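Local coordinates for malonyl coenzyme A-acyl carrier protein transacylase (Helicobacter pylori, PDB 2H1Y), which probably catalyses transfer of the malonyl group from malonyl-CoA to holo acyl carrier protein, giving malonyl-ACP and free CoA, at residues Glu45-Ser48 with Asp54-Lys57; Glu236-Ala241 with Asn274-Ile279; Ser157-Gln160 with Trp166-Asn169; Ala83-Asn88 with Val111-Ala116. All coordinates share one frame; numbering follows the deposited sequence.

Interaction 1 of 4, residues Glu45-Ser48 with Asp54-Lys57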
loop_
_atom_site.group_PDB
_atom_site.type_symbol
_atom_site.label_atom_id
_atom_site.label_comp_id
_atom_site.label_asym_id
_atom_site.label_seq_id
_atom_site.Cartn_x
_atom_site.Cartn_y
_atom_site.Cartn_z
ATOM N N GLU A 45 21.650 3.303 -0.672
ATOM C CA GLU A 45 22.495 4.442 -1.062
ATOM C C GLU A 45 21.818 5.280 -2.127
ATOM O O GLU A 45 21.627 6.487 -1.941
ATOM C CB GLU A 45 23.875 3.976 -1.541
ATOM C CG GLU A 45 25.066 4.465 -0.702
ATOM C CD GLU A 45 24.996 4.102 0.791
ATOM O OE1 GLU A 45 25.879 4.570 1.536
ATOM O OE2 GLU A 45 24.084 3.364 1.242
ATOM N N ARG A 46 21.441 4.626 -3.225
ATOM C CA ARG A 46 20.699 5.267 -4.304
ATOM C C ARG A 46 19.498 6.048 -3.772
ATOM O O ARG A 46 19.253 7.189 -4.201
ATOM C CB ARG A 46 20.236 4.229 -5.320
ATOM C CG ARG A 46 21.295 3.801 -6.318
ATOM C CD ARG A 46 20.655 3.717 -7.683
ATOM N NE ARG A 46 20.473 2.350 -8.158
ATOM C CZ ARG A 46 19.551 1.971 -9.044
ATOM N NH1 ARG A 46 18.690 2.849 -9.537
ATOM N NH2 ARG A 46 19.478 0.698 -9.420
ATOM N N ALA A 47 18.773 5.436 -2.833
ATOM C CA ALA A 47 17.636 6.065 -2.168
ATOM C C ALA A 47 18.040 7.292 -1.339
ATOM O O ALA A 47 17.441 8.362 -1.486
ATOM C CB ALA A 47 16.873 5.038 -1.299
ATOM N N SER A 48 19.044 7.137 -0.477
ATOM C CA SER A 48 19.554 8.248 0.346
ATOM C C SER A 48 19.941 9.476 -0.501
ATOM O O SER A 48 19.577 10.600 -0.165
ATOM C CB SER A 48 20.716 7.791 1.248
ATOM O OG SER A 48 20.331 6.774 2.175
ATOM N N ASP A 54 19.136 10.616 4.847
ATOM C CA ASP A 54 19.762 9.321 5.122
ATOM C C ASP A 54 18.649 8.323 5.344
ATOM O O ASP A 54 17.864 8.459 6.287
ATOM C CB ASP A 54 20.707 9.343 6.338
ATOM C CG ASP A 54 21.357 7.967 6.611
ATOM O OD1 ASP A 54 22.541 7.918 7.034
ATOM O OD2 ASP A 54 20.700 6.921 6.403
ATOM N N MET A 55 18.590 7.326 4.468
ATOM C CA MET A 55 17.530 6.337 4.502
ATOM C C MET A 55 17.850 5.130 5.381
ATOM O O MET A 55 16.937 4.427 5.830
ATOM C CB MET A 55 17.166 5.897 3.085
ATOM C CG MET A 55 16.403 6.943 2.301
ATOM S SD MET A 55 14.784 7.244 3.028
ATOM C CE MET A 55 13.706 6.259 1.997
ATOM N N LYS A 56 19.138 4.891 5.624
ATOM C CA LYS A 56 19.572 3.858 6.558
ATOM C C LYS A 56 19.027 4.184 7.939
ATOM O O LYS A 56 18.372 3.369 8.573
ATOM C CB LYS A 56 21.099 3.798 6.619
ATOM C CG LYS A 56 21.747 2.960 5.537
ATOM C CD LYS A 56 23.200 3.390 5.272
ATOM C CE LYS A 56 23.240 4.713 4.478
ATOM N NZ LYS A 56 24.448 4.870 3.601
ATOM N N LYS A 57 19.290 5.404 8.379
ATOM C CA LYS A 57 18.965 5.821 9.725
ATOM C C LYS A 57 17.464 6.045 9.868
ATOM O O LYS A 57 16.860 5.703 10.893
ATOM C CB LYS A 57 19.796 7.056 10.099
ATOM C CG LYS A 57 21.269 6.688 10.494
ATOM C CD LYS A 57 22.344 7.664 9.964
ATOM C CE LYS A 57 22.449 8.950 10.786
ATOM N NZ LYS A 57 21.230 9.823 10.640
#
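E45 and S48, one helical turn apart near the end of helix 38-51, make a polar contact with K56 and M55 on the first turn of helix 55-60, just across the short connection between the two helices. The salt bridge lies on the outer side: K56 NZ is 2.5 Å from E45 OE1, and OE2 is almost as near at 2.8 Å. The two side chains meet at a slant, each bent on the way, E45 at chi2 and K56 at chi3.

One turn on, S48 OG accepts from M55 N in a nearly straight bond (2.9 Å, 164°). With chi1 at -62°, OG lies beside its own backbone N, and it is also bonded to F44 O. D54, at the N-cap position, uses OD2 to accept from K57 N from above the carboxylate plane. Beneath these groups M55 CG packs 4.1 Å from A47 CB, whose other neighbours include F119 and L123 of helix 119-137.

The first turn of helix 55-60 therefore has the amides of M55 and K57 taken by side-chain oxygens, one from the preceding helix and one from its own cap, while the charged pair ties the same two helices together at the surface.

Interaction 2 of 4, residues Glu236-Ala241 with Asn274-Ile279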
loop_
_atom_site.group_PDB
_atom_site.type_symbol
_atom_site.label_atom_id
_atom_site.label_comp_id
_atom_site.label_asym_id
_atom_site.label_seq_id
_atom_site.Cartn_x
_atom_site.Cartn_y
_atom_site.Cartn_z
ATOM N N GLU A 236 -0.147 -7.127 -15.083
ATOM C CA GLU A 236 -1.271 -6.236 -14.830
ATOM C C GLU A 236 -1.406 -5.906 -13.355
ATOM O O GLU A 236 -0.988 -6.669 -12.506
ATOM C CB GLU A 236 -2.564 -6.875 -15.348
ATOM C CG GLU A 236 -3.108 -8.080 -14.553
ATOM C CD GLU A 236 -4.315 -8.726 -15.227
ATOM O OE1 GLU A 236 -5.040 -9.483 -14.556
ATOM O OE2 GLU A 236 -4.553 -8.483 -16.437
ATOM N N ILE A 237 -2.004 -4.767 -13.038
ATOM C CA ILE A 237 -2.259 -4.453 -11.640
ATOM C C ILE A 237 -3.753 -4.216 -11.428
ATOM O O ILE A 237 -4.453 -3.801 -12.352
ATOM C CB ILE A 237 -1.351 -3.290 -11.087
ATOM C CG1 ILE A 237 -2.143 -2.026 -10.866
ATOM C CG2 ILE A 237 -0.147 -2.990 -11.990
ATOM C CD1 ILE A 237 -2.616 -1.866 -9.485
ATOM N N ILE A 238 -4.231 -4.503 -10.218
ATOM C CA ILE A 238 -5.635 -4.352 -9.872
ATOM C C ILE A 238 -5.868 -3.030 -9.138
ATOM O O ILE A 238 -5.217 -2.739 -8.131
ATOM C CB ILE A 238 -6.135 -5.539 -9.015
ATOM C CG1 ILE A 238 -5.551 -6.864 -9.513
ATOM C CG2 ILE A 238 -7.646 -5.597 -8.994
ATOM C CD1 ILE A 238 -6.024 -7.318 -10.896
ATOM N N SER A 239 -6.791 -2.222 -9.650
ATOM C CA SER A 239 -7.043 -0.905 -9.091
ATOM C C SER A 239 -7.817 -0.974 -7.763
ATOM O O SER A 239 -8.904 -1.545 -7.706
ATOM C CB SER A 239 -7.801 -0.056 -10.119
ATOM O OG SER A 239 -8.492 1.034 -9.509
ATOM N N ASN A 240 -7.271 -0.382 -6.704
ATOM C CA ASN A 240 -8.049 -0.196 -5.478
ATOM C C ASN A 240 -9.312 0.612 -5.750
ATOM O O ASN A 240 -10.314 0.459 -5.043
ATOM C CB ASN A 240 -7.250 0.524 -4.387
ATOM C CG ASN A 240 -6.084 -0.305 -3.831
ATOM O OD1 ASN A 240 -5.986 -1.515 -4.031
ATOM N ND2 ASN A 240 -5.208 0.364 -3.109
ATOM N N ALA A 241 -9.270 1.464 -6.775
ATOM C CA ALA A 241 -10.396 2.363 -7.047
ATOM C C ALA A 241 -11.607 1.688 -7.742
ATOM O O ALA A 241 -12.754 1.887 -7.315
ATOM C CB ALA A 241 -9.928 3.589 -7.801
ATOM N N ASN A 274 -9.029 -14.006 -6.421
ATOM C CA ASN A 274 -8.536 -15.146 -5.646
ATOM C C ASN A 274 -8.522 -16.491 -6.406
ATOM O O ASN A 274 -7.688 -17.363 -6.129
ATOM C CB ASN A 274 -9.340 -15.270 -4.342
ATOM C CG ASN A 274 -8.793 -16.348 -3.421
ATOM O OD1 ASN A 274 -7.771 -16.153 -2.763
ATOM N ND2 ASN A 274 -9.457 -17.498 -3.389
ATOM N N ASP A 275 -9.444 -16.648 -7.359
ATOM C CA ASP A 275 -9.497 -17.840 -8.220
ATOM C C ASP A 275 -8.370 -17.972 -9.255
ATOM O O ASP A 275 -8.064 -19.079 -9.713
ATOM C CB ASP A 275 -10.854 -17.913 -8.922
ATOM C CG ASP A 275 -12.013 -18.101 -7.938
ATOM O OD1 ASP A 275 -11.767 -18.193 -6.703
ATOM O OD2 ASP A 275 -13.177 -18.167 -8.411
ATOM N N ARG A 276 -7.740 -16.859 -9.618
ATOM C CA ARG A 276 -6.748 -16.878 -10.702
ATOM C C ARG A 276 -5.355 -17.316 -10.242
ATOM O O ARG A 276 -4.453 -17.445 -11.065
ATOM C CB ARG A 276 -6.671 -15.510 -11.402
ATOM C CG ARG A 276 -8.034 -14.809 -11.604
ATOM C CD ARG A 276 -7.825 -13.347 -11.943
ATOM N NE ARG A 276 -6.862 -13.215 -13.027
ATOM C CZ ARG A 276 -6.246 -12.085 -13.362
ATOM N NH1 ARG A 276 -6.481 -10.966 -12.687
ATOM N NH2 ARG A 276 -5.383 -12.079 -14.373
ATOM N N VAL A 277 -5.161 -17.530 -8.945
ATOM C CA VAL A 277 -3.839 -17.962 -8.431
ATOM C C VAL A 277 -3.924 -19.010 -7.302
ATOM O O VAL A 277 -4.987 -19.238 -6.747
ATOM C CB VAL A 277 -2.977 -16.757 -7.929
ATOM C CG1 VAL A 277 -2.708 -15.764 -9.039
ATOM C CG2 VAL A 277 -3.662 -16.075 -6.794
ATOM N N ASP A 278 -2.792 -19.613 -6.955
ATOM C CA ASP A 278 -2.711 -20.578 -5.852
ATOM C C ASP A 278 -2.076 -20.004 -4.591
ATOM O O ASP A 278 -2.194 -20.593 -3.497
ATOM C CB ASP A 278 -1.932 -21.797 -6.300
ATOM C CG ASP A 278 -2.488 -22.382 -7.570
ATOM O OD1 ASP A 278 -3.606 -22.928 -7.502
ATOM O OD2 ASP A 278 -1.836 -22.257 -8.642
ATOM N N ILE A 279 -1.428 -18.849 -4.725
ATOM C CA ILE A 279 -0.603 -18.323 -3.645
ATOM C C ILE A 279 -0.267 -16.855 -3.865
ATOM O O ILE A 279 -0.273 -16.378 -5.000
ATOM C CB ILE A 279 0.702 -19.166 -3.502
ATOM C CG1 ILE A 279 1.412 -18.859 -2.185
ATOM C CG2 ILE A 279 1.620 -19.024 -4.751
ATOM C CD1 ILE A 279 2.281 -20.014 -1.705
#
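The charged part of this contact is a salt bridge between E236 and R276, in which both terminal nitrogens of the guanidinium close on one carboxylate oxygen. R276 NH2 lies 2.6 Å from E236 OE1, and R276 NH1 lies 2.8 Å from the same oxygen. Neither bond is straight, the N-H...O angles being 143° and 135°, as expected when two donors of one group converge on a single acceptor. OE1 sits close to the guanidinium plane, at its end, but the carboxylate is turned 65° against that plane. NH1 meets the oxygen nearly along the C-O bond, whereas NH2 reaches it from above the carboxylate plane. The two side chains come from opposite directions: E236 has CG between its backbone N and carbonyl carbon and runs out extended from there, and R276 makes its bend at chi3.

E236 lies at strand 236-238, which pairs in the mixed sheet with strand 99-102, through backbone bonds to A100, and has the antiparallel strand 245-246 on its other flank. R276 comes from the loop between helix 266-271 and strand 279-283, so the pair bridges the edge region of this sheet to a connection that leads back into it.

Van der Waals contact is slight: the I238 CD1 methyl comes to the rim of the guanidinium, 4.1 Å from R276 NH1, while F99 touches the side chains of E236, I238 and R276 alike. Among polar neighbours, N273 OD1 takes a further hydrogen bond from R276 NH1.

Interaction 3 of 4, residues Ser157-Gln160 with Trp166-Asn169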
loop_
_atom_site.group_PDB
_atom_site.type_symbol
_atom_site.label_atom_id
_atom_site.label_comp_id
_atom_site.label_asym_id
_atom_site.label_seq_id
_atom_site.Cartn_x
_atom_site.Cartn_y
_atom_site.Cartn_z
ATOM N N SER A 157 -23.842 3.781 4.564
ATOM C CA SER A 157 -24.996 4.658 4.756
ATOM C C SER A 157 -24.884 5.560 5.971
ATOM O O SER A 157 -25.454 6.650 5.977
ATOM C CB SER A 157 -26.324 3.903 4.741
ATOM O OG SER A 157 -26.213 2.702 5.456
ATOM N N LEU A 158 -24.137 5.137 6.985
ATOM C CA LEU A 158 -23.874 6.034 8.112
ATOM C C LEU A 158 -23.026 7.228 7.676
ATOM O O LEU A 158 -23.320 8.365 8.046
ATOM C CB LEU A 158 -23.222 5.310 9.279
ATOM C CG LEU A 158 -22.621 6.178 10.390
ATOM C CD1 LEU A 158 -23.679 6.964 11.117
ATOM C CD2 LEU A 158 -21.886 5.315 11.375
ATOM N N CYS A 159 -21.997 6.986 6.871
ATOM C CA CYS A 159 -21.124 8.086 6.442
ATOM C C CYS A 159 -21.863 9.053 5.547
ATOM O O CYS A 159 -21.691 10.258 5.667
ATOM C CB CYS A 159 -19.859 7.565 5.762
ATOM S SG CYS A 159 -18.642 6.930 6.933
ATOM N N GLN A 160 -22.704 8.507 4.672
ATOM C CA GLN A 160 -23.472 9.284 3.696
ATOM C C GLN A 160 -24.535 10.161 4.321
ATOM O O GLN A 160 -24.906 11.185 3.756
ATOM C CB GLN A 160 -24.099 8.370 2.642
ATOM C CG GLN A 160 -23.063 7.799 1.663
ATOM C CD GLN A 160 -23.694 6.922 0.602
ATOM O OE1 GLN A 160 -24.922 6.770 0.559
ATOM N NE2 GLN A 160 -22.858 6.334 -0.266
ATOM N N TRP A 166 -16.102 9.787 5.822
ATOM C CA TRP A 166 -16.188 8.933 4.655
ATOM C C TRP A 166 -15.541 7.584 4.920
ATOM O O TRP A 166 -14.588 7.482 5.689
ATOM C CB TRP A 166 -15.463 9.596 3.479
ATOM C CG TRP A 166 -16.116 10.867 2.972
ATOM C CD1 TRP A 166 -17.070 10.969 1.989
ATOM C CD2 TRP A 166 -15.852 12.208 3.414
ATOM N NE1 TRP A 166 -17.415 12.289 1.801
ATOM C CE2 TRP A 166 -16.693 13.070 2.663
ATOM C CE3 TRP A 166 -14.995 12.763 4.370
ATOM C CZ2 TRP A 166 -16.701 14.447 2.839
ATOM C CZ3 TRP A 166 -15.005 14.131 4.549
ATOM C CH2 TRP A 166 -15.861 14.960 3.793
ATOM N N CYS A 167 -16.052 6.556 4.264
ATOM C CA CYS A 167 -15.379 5.273 4.171
ATOM C C CYS A 167 -14.130 5.331 3.275
ATOM O O CYS A 167 -14.190 5.761 2.114
ATOM C CB CYS A 167 -16.360 4.234 3.632
ATOM S SG CYS A 167 -17.749 3.908 4.734
ATOM N N ALA A 168 -13.006 4.860 3.804
ATOM C CA ALA A 168 -11.714 4.997 3.123
ATOM C C ALA A 168 -11.040 3.680 2.750
ATOM O O ALA A 168 -10.332 3.604 1.744
ATOM C CB ALA A 168 -10.783 5.848 3.954
ATOM N N ASN A 169 -11.226 2.659 3.579
ATOM C CA ASN A 169 -10.767 1.315 3.246
ATOM C C ASN A 169 -11.874 0.317 3.497
ATOM O O ASN A 169 -12.558 0.384 4.535
ATOM C CB ASN A 169 -9.610 0.869 4.136
ATOM C CG ASN A 169 -8.364 1.709 3.993
ATOM O OD1 ASN A 169 -8.264 2.632 3.167
ATOM N ND2 ASN A 169 -7.383 1.384 4.823
#
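The last turn of helix 152-160 comes up against the beginning of strand 165-172, with the CA atoms of C159 and W166 5.3 Å apart and five residues between the two segments. C159 makes the approach. Its CB is directed at the strand, and chi1 of -77° sets SG beside the backbone N of its own residue, from where it meets the peptide link between W166 and C167. The sulfur is 3.8 Å from W166 C and 3.7 Å from C167 N, so it packs against main chain as much as against side chain.

C167 supplies the other sulfur. C159 SG and C167 SG are 3.8 Å apart, which is an apolar van der Waals contact and far too long for a disulfide. L178 of the neighbouring strand 175-179 touches both cysteines.

Strand 165-172 lies at one edge of the four-stranded antiparallel sheet of the ferredoxin-like small subdomain found in FabD-type acyltransferases. Helix 152-160 links strands 142-148 and 165-172 in a beta-alpha-beta unit of this subdomain, and the contact lies at the helix-to-strand turn. Farther along, A168 and N169 both face V177, a classic beta bulge that interrupts the regular pairing with strand 175-179.

W166 covers C159 mainly with its backbone. Its CB is directed away from the helix, and the indole lies instead against C211 and P212.

Interaction 4 of 4, residues Ala83-Asn88 with Val111-Ala116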
loop_
_atom_site.group_PDB
_atom_site.type_symbol
_atom_site.label_atom_id
_atom_site.label_comp_id
_atom_site.label_asym_id
_atom_site.label_seq_id
_atom_site.Cartn_x
_atom_site.Cartn_y
_atom_site.Cartn_z
ATOM N N ALA A 83 12.768 -6.305 -1.783
ATOM C CA ALA A 83 12.123 -7.620 -1.760
ATOM C C ALA A 83 11.924 -8.164 -3.171
ATOM O O ALA A 83 12.234 -9.332 -3.433
ATOM C CB ALA A 83 10.792 -7.546 -1.041
ATOM N N TYR A 84 11.423 -7.318 -4.075
ATOM C CA TYR A 84 11.160 -7.741 -5.451
ATOM C C TYR A 84 12.434 -8.119 -6.242
ATOM O O TYR A 84 12.489 -9.188 -6.865
ATOM C CB TYR A 84 10.368 -6.683 -6.211
ATOM C CG TYR A 84 9.996 -7.128 -7.611
ATOM C CD1 TYR A 84 10.940 -7.116 -8.653
ATOM C CD2 TYR A 84 8.700 -7.552 -7.898
ATOM C CE1 TYR A 84 10.591 -7.523 -9.948
ATOM C CE2 TYR A 84 8.345 -7.949 -9.158
ATOM C CZ TYR A 84 9.291 -7.932 -10.183
ATOM O OH TYR A 84 8.915 -8.345 -11.429
ATOM N N GLN A 85 13.431 -7.236 -6.219
ATOM C CA GLN A 85 14.734 -7.485 -6.863
ATOM C C GLN A 85 15.437 -8.758 -6.384
ATOM O O GLN A 85 15.825 -9.611 -7.189
ATOM C CB GLN A 85 15.670 -6.293 -6.633
ATOM C CG GLN A 85 15.211 -4.979 -7.254
ATOM C CD GLN A 85 14.691 -5.138 -8.682
ATOM O OE1 GLN A 85 13.662 -4.565 -9.029
ATOM N NE2 GLN A 85 15.391 -5.924 -9.504
ATOM N N LEU A 86 15.611 -8.866 -5.068
ATOM C CA LEU A 86 16.205 -10.046 -4.458
ATOM C C LEU A 86 15.470 -11.308 -4.897
ATOM O O LEU A 86 16.089 -12.242 -5.421
ATOM C CB LEU A 86 16.218 -9.896 -2.939
ATOM C CG LEU A 86 17.471 -9.345 -2.224
ATOM C CD1 LEU A 86 18.480 -8.635 -3.140
ATOM C CD2 LEU A 86 17.110 -8.481 -1.033
ATOM N N LEU A 87 14.150 -11.321 -4.749
ATOM C CA LEU A 87 13.376 -12.495 -5.140
ATOM C C LEU A 87 13.474 -12.762 -6.644
ATOM O O LEU A 87 13.845 -13.865 -7.029
ATOM C CB LEU A 87 11.914 -12.426 -4.649
ATOM C CG LEU A 87 10.964 -13.590 -4.981
ATOM C CD1 LEU A 87 11.608 -14.945 -4.736
ATOM C CD2 LEU A 87 9.684 -13.478 -4.197
ATOM N N ASN A 88 13.171 -11.754 -7.464
ATOM C CA ASN A 88 13.300 -11.815 -8.925
ATOM C C ASN A 88 14.641 -12.350 -9.458
ATOM O O ASN A 88 14.677 -13.064 -10.450
ATOM C CB ASN A 88 13.052 -10.433 -9.527
ATOM C CG ASN A 88 13.046 -10.443 -11.058
ATOM O OD1 ASN A 88 12.167 -11.048 -11.693
ATOM N ND2 ASN A 88 14.016 -9.770 -11.653
ATOM N N VAL A 111 2.596 -0.831 -9.730
ATOM C CA VAL A 111 2.853 -0.142 -11.006
ATOM C C VAL A 111 4.356 0.003 -11.321
ATOM O O VAL A 111 4.799 -0.330 -12.417
ATOM C CB VAL A 111 2.175 1.257 -11.026
ATOM C CG1 VAL A 111 2.692 2.114 -12.199
ATOM C CG2 VAL A 111 0.657 1.118 -11.078
ATOM N N SER A 112 5.133 0.478 -10.351
ATOM C CA SER A 112 6.564 0.649 -10.539
ATOM C C SER A 112 7.248 -0.646 -10.921
ATOM O O SER A 112 7.967 -0.720 -11.917
ATOM C CB SER A 112 7.200 1.230 -9.283
ATOM O OG SER A 112 8.616 1.147 -9.346
ATOM N N LEU A 113 7.023 -1.676 -10.126
ATOM C CA LEU A 113 7.715 -2.937 -10.321
ATOM C C LEU A 113 7.253 -3.652 -11.574
ATOM O O LEU A 113 7.980 -4.462 -12.123
ATOM C CB LEU A 113 7.604 -3.807 -9.065
ATOM C CG LEU A 113 8.603 -3.181 -8.083
ATOM C CD1 LEU A 113 8.218 -3.410 -6.662
ATOM C CD2 LEU A 113 10.035 -3.658 -8.346
ATOM N N SER A 114 6.064 -3.309 -12.050
ATOM C CA SER A 114 5.612 -3.766 -13.356
ATOM C C SER A 114 6.540 -3.271 -14.473
ATOM O O SER A 114 6.699 -3.944 -15.498
ATOM C CB SER A 114 4.183 -3.321 -13.615
ATOM O OG SER A 114 3.565 -4.231 -14.486
ATOM N N GLY A 115 7.157 -2.105 -14.260
ATOM C CA GLY A 115 8.189 -1.574 -15.158
ATOM C C GLY A 115 7.887 -0.164 -15.651
ATOM O O GLY A 115 8.599 0.381 -16.503
ATOM N N ALA A 116 6.826 0.422 -15.107
ATOM C CA ALA A 116 6.346 1.716 -15.546
ATOM C C ALA A 116 6.938 2.855 -14.739
ATOM O O ALA A 116 6.545 4.009 -14.906
ATOM C CB ALA A 116 4.834 1.753 -15.477
#
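L113 lays its CD2 methyl over one face of the Y84 ring, and that single CH-pi contact carries most of the meeting between helices 69-90 and 105-116. CD2 is 3.9 Å from the centroid of the Y84 ring and 30° off its normal, displaced toward the CB end, so the closest approach is 3.5 Å from L113 CD2 to Y84 CG. The two side chains slide past one another in opposite directions. L113 CB follows over the same ring, 4.1 Å from Y84 CD2, and L113 CD1 reaches Y84 CB at 3.9 Å. A chi1 of -176° swings the Y84 ring away from its own backbone N and across toward helix 105-116.

Q85 crosses L113 at an angle, its chain bent at chi2 to bring OE1 to 3.8 Å from L113 CD2.

Y84 also touches L17 and L283, and L113 touches F19, all on strands of the mixed sheet. Helix 105-116, with a wider pi-type turn at 112-116, follows strand 99-102 and the GHSLG motif, probably the nucleophile elbow as in related acyltransferases; Y84 thus packs against the helix behind it. Between the two segments dispersion and the weak methyl-to-ring attraction hold the contact, as suits two buried side chains.

In the fold
The four contacts differ in depth and in chemistry. Interactions 3 and 4 are buried and apolar, sulfur on sulfur in one and methyl on ring in the other, but they serve different sheets, the antiparallel one and the mixed one, with centres about 33 Å apart. Interactions 1 and 2 are only partly buried, and each has a salt bridge; they lie on opposite sides of the chain's centre. Interactions 2 and 4 belong to the same region of the fold and touch directly, I237 CG2 packing 4.2 Å from V111 N. Interaction 1 joins neighbouring helices, the second of which is followed in the chain by helix 69-90 of interaction 4.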